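Local atomic coordinates of cutinase-like protein (Cryptococcus sp., PDB entry 2CZQ), a protein that probably hydrolyses carboxylic esters, as a cutinase-like enzyme of the alpha/beta hydrolase fold. Residues L158-T170 with N177-V189. Sequence-based numbering, arbitrary orientation. Where two conformers were deposited one is given.
Sequences LDVCAYGDGVCDT and NAQHLSYPSDQGV
The carboxylate of D165 joins H180 and Y183 chiefly through OD2. H180 ND1 reaches D165 OD2 at 2.8 Å on its syn side, the oxygen lying in the imidazole plane, while Y183 OH donates a hydrogen bond to the anti lone pair of D165 OD2 at 2.6 Å. The tyrosine hydroxyl also accepts from A162 N (2.9 Å, nearly straight at 169°), a dual role that a phenol suits. An Asx turn, V167 N to D165 OD1, holds the carboxylate's other oxygen, and V167 CG2 sits over the H180 ring centre, 3.5 Å from the centroid, a CH-pi contact. H180 NE2 bonds S85 OG, an arrangement consistent with the Ser-His-Asp triad of alpha/beta hydrolases.

The partly exposed side has fewer apolar contacts but is tied by N177, whose chi1 of 53° brings the amide to the turn: ND2 bonds G164 O at 2.8 Å and OD1 weakly caps H180 N; an amide can do both. Q179 lays CB and CG along the Y163-D165 backbone.

At the inner end, V160 CG1 meets V189 CG2 at 4.0 Å, beta-branched valines that join strand 157-160 to helix 187-200, beside strand 108-114, where I114 touches V160 and Y183.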
ATOM      1  N   LEU A 158      -1.094   1.502   7.023  1.00  5.50           N
ATOM      2  CA  LEU A 158      -2.076   2.559   6.935  1.00  5.97           C
ATOM      3  C   LEU A 158      -2.973   2.195   5.770  1.00  5.82           C
ATOM      4  O   LEU A 158      -2.498   2.082   4.633  1.00  6.36           O
ATOM      5  CB  LEU A 158      -1.407   3.902   6.669  0.50  7.00           C
ATOM      6  CG  LEU A 158      -1.185   4.876   7.823  0.50  7.06           C
ATOM      7  CD1 LEU A 158      -0.711   6.201   7.253  0.50  7.42           C
ATOM      8  CD2 LEU A 158      -2.425   5.082   8.687  0.50  7.72           C
ATOM      9  N   ASP A 159      -4.249   1.954   6.066  1.00  5.62           N
ATOM     10  CA  ASP A 159      -5.239   1.604   5.054  1.00  5.61           C
ATOM     11  C   ASP A 159      -6.191   2.787   4.894  1.00  5.39           C
ATOM     12  O   ASP A 159      -7.076   3.024   5.727  1.00  5.67           O
ATOM     13  CB  ASP A 159      -5.975   0.319   5.434  1.00  5.75           C
ATOM     14  CG  ASP A 159      -6.800  -0.238   4.299  1.00  5.67           C
ATOM     15  OD1 ASP A 159      -6.864   0.420   3.231  1.00  6.71           O
ATOM     16  OD2 ASP A 159      -7.410  -1.327   4.402  1.00  6.53           O
ATOM     17  N   VAL A 160      -5.961   3.542   3.828  1.00  5.26           N
ATOM     18  CA  VAL A 160      -6.637   4.802   3.586  1.00  5.34           C
ATOM     19  C   VAL A 160      -7.836   4.572   2.681  1.00  4.79           C
ATOM     20  O   VAL A 160      -7.697   4.110   1.543  1.00  4.95           O
ATOM     21  CB  VAL A 160      -5.670   5.832   2.966  1.00  5.65           C
ATOM     22  CG1 VAL A 160      -6.351   7.181   2.788  1.00  6.47           C
ATOM     23  CG2 VAL A 160      -4.402   5.966   3.805  1.00  6.52           C
ATOM     24  N   CYS A 161      -9.014   4.887   3.204  1.00  4.90           N
ATOM     25  CA  CYS A 161     -10.254   4.706   2.471  1.00  5.19           C
ATOM     26  C   CYS A 161     -11.008   6.017   2.502  1.00  5.03           C
ATOM     27  O   CYS A 161     -11.427   6.475   3.568  1.00  5.17           O
ATOM     28  CB  CYS A 161     -11.099   3.593   3.097  1.00  5.36           C
ATOM     29  SG  CYS A 161     -12.655   3.316   2.225  1.00  5.92           S
ATOM     30  N   ALA A 162     -11.155   6.637   1.336  1.00  5.18           N
ATOM     31  CA  ALA A 162     -11.904   7.880   1.220  1.00  5.38           C
ATOM     32  C   ALA A 162     -13.355   7.620   1.578  1.00  5.42           C
ATOM     33  O   ALA A 162     -13.931   6.629   1.144  1.00  5.63           O
ATOM     34  CB  ALA A 162     -11.805   8.424  -0.197  1.00  5.67           C
ATOM     35  N   TYR A 163     -13.953   8.509   2.363  1.00  5.47           N
ATOM     36  CA  TYR A 163     -15.354   8.356   2.715  1.00  5.78           C
ATOM     37  C   TYR A 163     -16.178   8.210   1.447  1.00  5.86           C
ATOM     38  O   TYR A 163     -16.101   9.038   0.538  1.00  6.36           O
ATOM     39  CB  TYR A 163     -15.836   9.549   3.530  1.00  6.12           C
ATOM     40  CG  TYR A 163     -17.234   9.389   4.068  1.00  6.50           C
ATOM     41  CD1 TYR A 163     -18.348   9.686   3.277  1.00  7.44           C
ATOM     42  CD2 TYR A 163     -17.447   8.931   5.362  1.00  7.22           C
ATOM     43  CE1 TYR A 163     -19.638   9.543   3.772  1.00  8.56           C
ATOM     44  CE2 TYR A 163     -18.736   8.792   5.868  1.00  7.91           C
ATOM     45  CZ  TYR A 163     -19.827   9.098   5.064  1.00  8.35           C
ATOM     46  OH  TYR A 163     -21.112   8.962   5.542  1.00 10.57           O
ATOM     47  N   GLY A 164     -16.970   7.149   1.384  1.00  5.78           N
ATOM     48  CA  GLY A 164     -17.818   6.938   0.234  1.00  5.97           C
ATOM     49  C   GLY A 164     -17.169   6.314  -0.986  1.00  5.47           C
ATOM     50  O   GLY A 164     -17.815   6.234  -2.027  1.00  6.05           O
ATOM     51  N   ASP A 165     -15.919   5.861  -0.876  1.00  5.47           N
ATOM     52  CA  ASP A 165     -15.306   5.050  -1.927  1.00  5.23           C
ATOM     53  C   ASP A 165     -15.943   3.663  -1.854  1.00  5.24           C
ATOM     54  O   ASP A 165     -15.722   2.942  -0.894  1.00  5.40           O
ATOM     55  CB  ASP A 165     -13.791   4.985  -1.688  1.00  5.43           C
ATOM     56  CG  ASP A 165     -13.084   3.979  -2.572  1.00  5.00           C
ATOM     57  OD1 ASP A 165     -13.754   3.181  -3.267  1.00  5.37           O
ATOM     58  OD2 ASP A 165     -11.832   3.950  -2.623  1.00  5.23           O
ATOM     59  N   GLY A 166     -16.741   3.298  -2.856  1.00  5.23           N
ATOM     60  CA  GLY A 166     -17.511   2.066  -2.804  1.00  5.66           C
ATOM     61  C   GLY A 166     -16.718   0.769  -2.813  1.00  5.32           C
ATOM     62  O   GLY A 166     -17.283  -0.292  -2.556  1.00  5.79           O
ATOM     63  N   VAL A 167     -15.426   0.844  -3.122  1.00  5.07           N
ATOM     64  CA  VAL A 167     -14.585  -0.349  -3.160  1.00  4.91           C
ATOM     65  C   VAL A 167     -14.125  -0.755  -1.752  1.00  4.77           C
ATOM     66  O   VAL A 167     -14.131  -1.941  -1.411  1.00  5.36           O
ATOM     67  CB  VAL A 167     -13.384  -0.145  -4.111  1.00  5.05           C
ATOM     68  CG1 VAL A 167     -12.443  -1.335  -4.074  1.00  5.34           C
ATOM     69  CG2 VAL A 167     -13.874   0.112  -5.537  1.00  5.69           C
ATOM     70  N   CYS A 168     -13.721   0.230  -0.952  1.00  4.73           N
ATOM     71  CA  CYS A 168     -13.268  -0.009   0.419  1.00  4.93           C
ATOM     72  C   CYS A 168     -14.324   0.291   1.483  1.00  4.92           C
ATOM     73  O   CYS A 168     -14.181  -0.146   2.627  1.00  5.38           O
ATOM     74  CB  CYS A 168     -11.972   0.763   0.711  1.00  4.92           C
ATOM     75  SG  CYS A 168     -12.055   2.536   0.423  1.00  5.42           S
ATOM     76  N   ASP A 169     -15.371   1.020   1.088  1.00  5.12           N
ATOM     77  CA  ASP A 169     -16.408   1.511   1.992  1.00  5.48           C
ATOM     78  C   ASP A 169     -17.776   1.190   1.393  1.00  5.58           C
ATOM     79  O   ASP A 169     -18.391   2.018   0.707  1.00  5.96           O
ATOM     80  CB  ASP A 169     -16.234   3.022   2.189  1.00  5.74           C
ATOM     81  CG  ASP A 169     -17.298   3.650   3.060  1.00  5.26           C
ATOM     82  OD1 ASP A 169     -18.219   2.949   3.542  1.00  5.95           O
ATOM     83  OD2 ASP A 169     -17.243   4.877   3.298  1.00  5.76           O
ATOM     84  N   THR A 170     -18.251  -0.026   1.637  1.00  6.02           N
ATOM     85  CA  THR A 170     -19.553  -0.418   1.105  1.00  6.49           C
ATOM     86  C   THR A 170     -20.704   0.129   1.937  1.00  6.57           C
ATOM     87  O   THR A 170     -21.860   0.021   1.527  1.00  7.17           O
ATOM     88  CB  THR A 170     -19.701  -1.943   0.946  1.00  7.15           C
ATOM     89  OG1 THR A 170     -19.634  -2.568   2.236  1.00  7.98           O
ATOM     90  CG2 THR A 170     -18.558  -2.541   0.117  1.00  7.39           C
ATOM     91  N   ASN A 177     -16.603   4.850  -7.926  1.00  6.85           N
ATOM     92  CA  ASN A 177     -17.143   6.185  -8.065  1.00  6.84           C
ATOM     93  C   ASN A 177     -16.011   7.199  -7.969  1.00  6.57           C
ATOM     94  O   ASN A 177     -14.838   6.818  -7.881  1.00  6.71           O
ATOM     95  CB  ASN A 177     -18.229   6.427  -7.006  1.00  7.07           C
ATOM     96  CG  ASN A 177     -17.759   6.121  -5.581  1.00  6.61           C
ATOM     97  OD1 ASN A 177     -16.582   5.833  -5.334  1.00  6.87           O
ATOM     98  ND2 ASN A 177     -18.687   6.189  -4.637  1.00  6.74           N
ATOM     99  N   ALA A 178     -16.346   8.486  -7.977  1.00  6.80           N
ATOM    100  CA  ALA A 178     -15.314   9.516  -7.944  1.00  7.01           C
ATOM    101  C   ALA A 178     -14.394   9.354  -6.743  1.00  6.49           C
ATOM    102  O   ALA A 178     -13.193   9.602  -6.831  1.00  6.47           O
ATOM    103  CB  ALA A 178     -15.934  10.898  -7.954  1.00  7.75           C
ATOM    104  N   GLN A 179     -14.963   8.924  -5.624  1.00  6.07           N
ATOM    105  CA  GLN A 179     -14.190   8.766  -4.402  1.00  6.09           C
ATOM    106  C   GLN A 179     -13.094   7.709  -4.564  1.00  5.87           C
ATOM    107  O   GLN A 179     -11.987   7.880  -4.057  1.00  6.25           O
ATOM    108  CB  GLN A 179     -15.118   8.430  -3.235  1.00  6.13           C
ATOM    109  CG  GLN A 179     -15.967   9.606  -2.768  1.00  6.65           C
ATOM    110  CD  GLN A 179     -17.115   9.961  -3.706  1.00  7.09           C
ATOM    111  OE1 GLN A 179     -17.502   9.182  -4.580  1.00  7.53           O
ATOM    112  NE2 GLN A 179     -17.666  11.150  -3.516  1.00  8.21           N
ATOM    113  N   HIS A 180     -13.379   6.639  -5.305  1.00  5.36           N
ATOM    114  CA  HIS A 180     -12.364   5.619  -5.569  1.00  5.53           C
ATOM    115  C   HIS A 180     -11.253   6.132  -6.466  1.00  5.55           C
ATOM    116  O   HIS A 180     -10.124   5.634  -6.406  1.00  6.01           O
ATOM    117  CB  HIS A 180     -12.969   4.365  -6.208  1.00  5.61           C
ATOM    118  CG  HIS A 180     -12.023   3.203  -6.252  1.00  5.08           C
ATOM    119  ND1 HIS A 180     -11.448   2.681  -5.114  1.00  4.91           N
ATOM    120  CD2 HIS A 180     -11.543   2.467  -7.286  1.00  5.04           C
ATOM    121  CE1 HIS A 180     -10.657   1.674  -5.446  1.00  4.87           C
ATOM    122  NE2 HIS A 180     -10.701   1.518  -6.757  1.00  5.20           N
ATOM    123  N   LEU A 181     -11.584   7.114  -7.302  1.00  5.85           N
ATOM    124  CA  LEU A 181     -10.655   7.662  -8.280  1.00  6.52           C
ATOM    125  C   LEU A 181      -9.898   8.884  -7.748  1.00  6.55           C
ATOM    126  O   LEU A 181      -9.043   9.425  -8.437  1.00  7.46           O
ATOM    127  CB  LEU A 181     -11.405   8.031  -9.571  1.00  6.86           C
ATOM    128  CG  LEU A 181     -12.275   6.930 -10.187  1.00  8.18           C
ATOM    129  CD1 LEU A 181     -13.050   7.457 -11.384  1.00  9.64           C
ATOM    130  CD2 LEU A 181     -11.442   5.715 -10.587  1.00  9.27           C
ATOM    131  N   SER A 182     -10.203   9.301  -6.519  1.00  6.62           N
ATOM    132  CA  SER A 182      -9.741  10.576  -5.968  1.00  6.90           C
ATOM    133  C   SER A 182      -8.284  10.571  -5.516  1.00  6.53           C
ATOM    134  O   SER A 182      -7.630  11.615  -5.491  1.00  7.45           O
ATOM    135  CB  SER A 182     -10.646  11.011  -4.797  1.00  6.69           C
ATOM    136  OG  SER A 182     -10.477  10.142  -3.677  1.00  7.99           O
ATOM    137  N   TYR A 183      -7.784   9.396  -5.150  1.00  6.02           N
ATOM    138  CA  TYR A 183      -6.530   9.313  -4.412  1.00  5.72           C
ATOM    139  C   TYR A 183      -5.319   9.979  -5.052  1.00  5.64           C
ATOM    140  O   TYR A 183      -4.554  10.617  -4.330  1.00  5.61           O
ATOM    141  CB  TYR A 183      -6.187   7.872  -4.046  1.00  5.79           C
ATOM    142  CG  TYR A 183      -7.260   7.182  -3.255  1.00  5.47           C
ATOM    143  CD1 TYR A 183      -7.363   7.349  -1.875  1.00  6.28           C
ATOM    144  CD2 TYR A 183      -8.178   6.353  -3.886  1.00  5.31           C
ATOM    145  CE1 TYR A 183      -8.354   6.704  -1.153  1.00  5.99           C
ATOM    146  CE2 TYR A 183      -9.171   5.703  -3.176  1.00  5.23           C
ATOM    147  CZ  TYR A 183      -9.257   5.888  -1.805  1.00  5.43           C
ATOM    148  OH  TYR A 183     -10.224   5.254  -1.065  1.00  5.61           O
ATOM    149  N   PRO A 184      -5.095   9.821  -6.364  1.00  6.02           N
ATOM    150  CA  PRO A 184      -3.887  10.396  -6.972  1.00  6.41           C
ATOM    151  C   PRO A 184      -3.705  11.882  -6.689  1.00  6.87           C
ATOM    152  O   PRO A 184      -2.561  12.325  -6.547  1.00  7.20           O
ATOM    153  CB  PRO A 184      -4.097  10.153  -8.467  1.00  6.70           C
ATOM    154  CG  PRO A 184      -4.902   8.901  -8.505  1.00  6.98           C
ATOM    155  CD  PRO A 184      -5.882   9.065  -7.364  1.00  6.37           C
ATOM    156  N   SER A 185      -4.799  12.631  -6.605  1.00  7.11           N
ATOM    157  CA  SER A 185      -4.704  14.071  -6.419  1.00  8.32           C
ATOM    158  C   SER A 185      -5.185  14.568  -5.065  1.00  7.82           C
ATOM    159  O   SER A 185      -5.178  15.773  -4.812  1.00  9.33           O
ATOM    160  CB  SER A 185      -5.400  14.802  -7.554  1.00  9.76           C
ATOM    161  OG  SER A 185      -4.569  14.768  -8.696  1.00 12.58           O
ATOM    162  N   ASP A 186      -5.578  13.656  -4.188  1.00  6.88           N
ATOM    163  CA  ASP A 186      -5.997  14.059  -2.861  1.00  6.51           C
ATOM    164  C   ASP A 186      -4.762  14.437  -2.050  1.00  6.07           C
ATOM    165  O   ASP A 186      -3.882  13.607  -1.818  1.00  5.85           O
ATOM    166  CB  ASP A 186      -6.776  12.942  -2.189  1.00  6.87           C
ATOM    167  CG  ASP A 186      -7.423  13.388  -0.913  1.00  6.96           C
ATOM    168  OD1 ASP A 186      -6.691  13.760   0.031  1.00  8.01           O
ATOM    169  OD2 ASP A 186      -8.658  13.399  -0.775  1.00  8.71           O
ATOM    170  N   GLN A 187      -4.692  15.700  -1.639  1.00  6.51           N
ATOM    171  CA  GLN A 187      -3.503  16.207  -0.966  1.00  7.28           C
ATOM    172  C   GLN A 187      -3.323  15.612   0.425  1.00  7.22           C
ATOM    173  O   GLN A 187      -2.192  15.410   0.871  1.00  7.74           O
ATOM    174  CB  GLN A 187      -3.538  17.726  -0.899  1.00  7.38           C
ATOM    175  CG  GLN A 187      -3.504  18.387  -2.262  1.00  7.72           C
ATOM    176  CD  GLN A 187      -3.915  19.836  -2.204  1.00  7.82           C
ATOM    177  OE1 GLN A 187      -4.953  20.166  -1.637  1.00  8.72           O
ATOM    178  NE2 GLN A 187      -3.103  20.711  -2.791  1.00  8.18           N
ATOM    179  N   GLY A 188      -4.427  15.326   1.108  1.00  7.62           N
ATOM    180  CA  GLY A 188      -4.362  14.631   2.383  1.00  7.55           C
ATOM    181  C   GLY A 188      -3.760  13.248   2.222  1.00  7.02           C
ATOM    182  O   GLY A 188      -2.871  12.849   2.978  1.00  7.49           O
ATOM    183  N   VAL A 189      -4.235  12.518   1.219  1.00  6.78           N
ATOM    184  CA  VAL A 189      -3.745  11.170   0.947  1.00  6.39           C
ATOM    185  C   VAL A 189      -2.260  11.173   0.582  1.00  5.77           C
ATOM    186  O   VAL A 189      -1.474  10.406   1.149  1.00  6.04           O
ATOM    187  CB  VAL A 189      -4.572  10.499  -0.176  1.00  6.46           C
ATOM    188  CG1 VAL A 189      -3.976   9.162  -0.565  1.00  6.91           C
ATOM    189  CG2 VAL A 189      -6.027  10.318   0.253  1.00  6.97           C
TER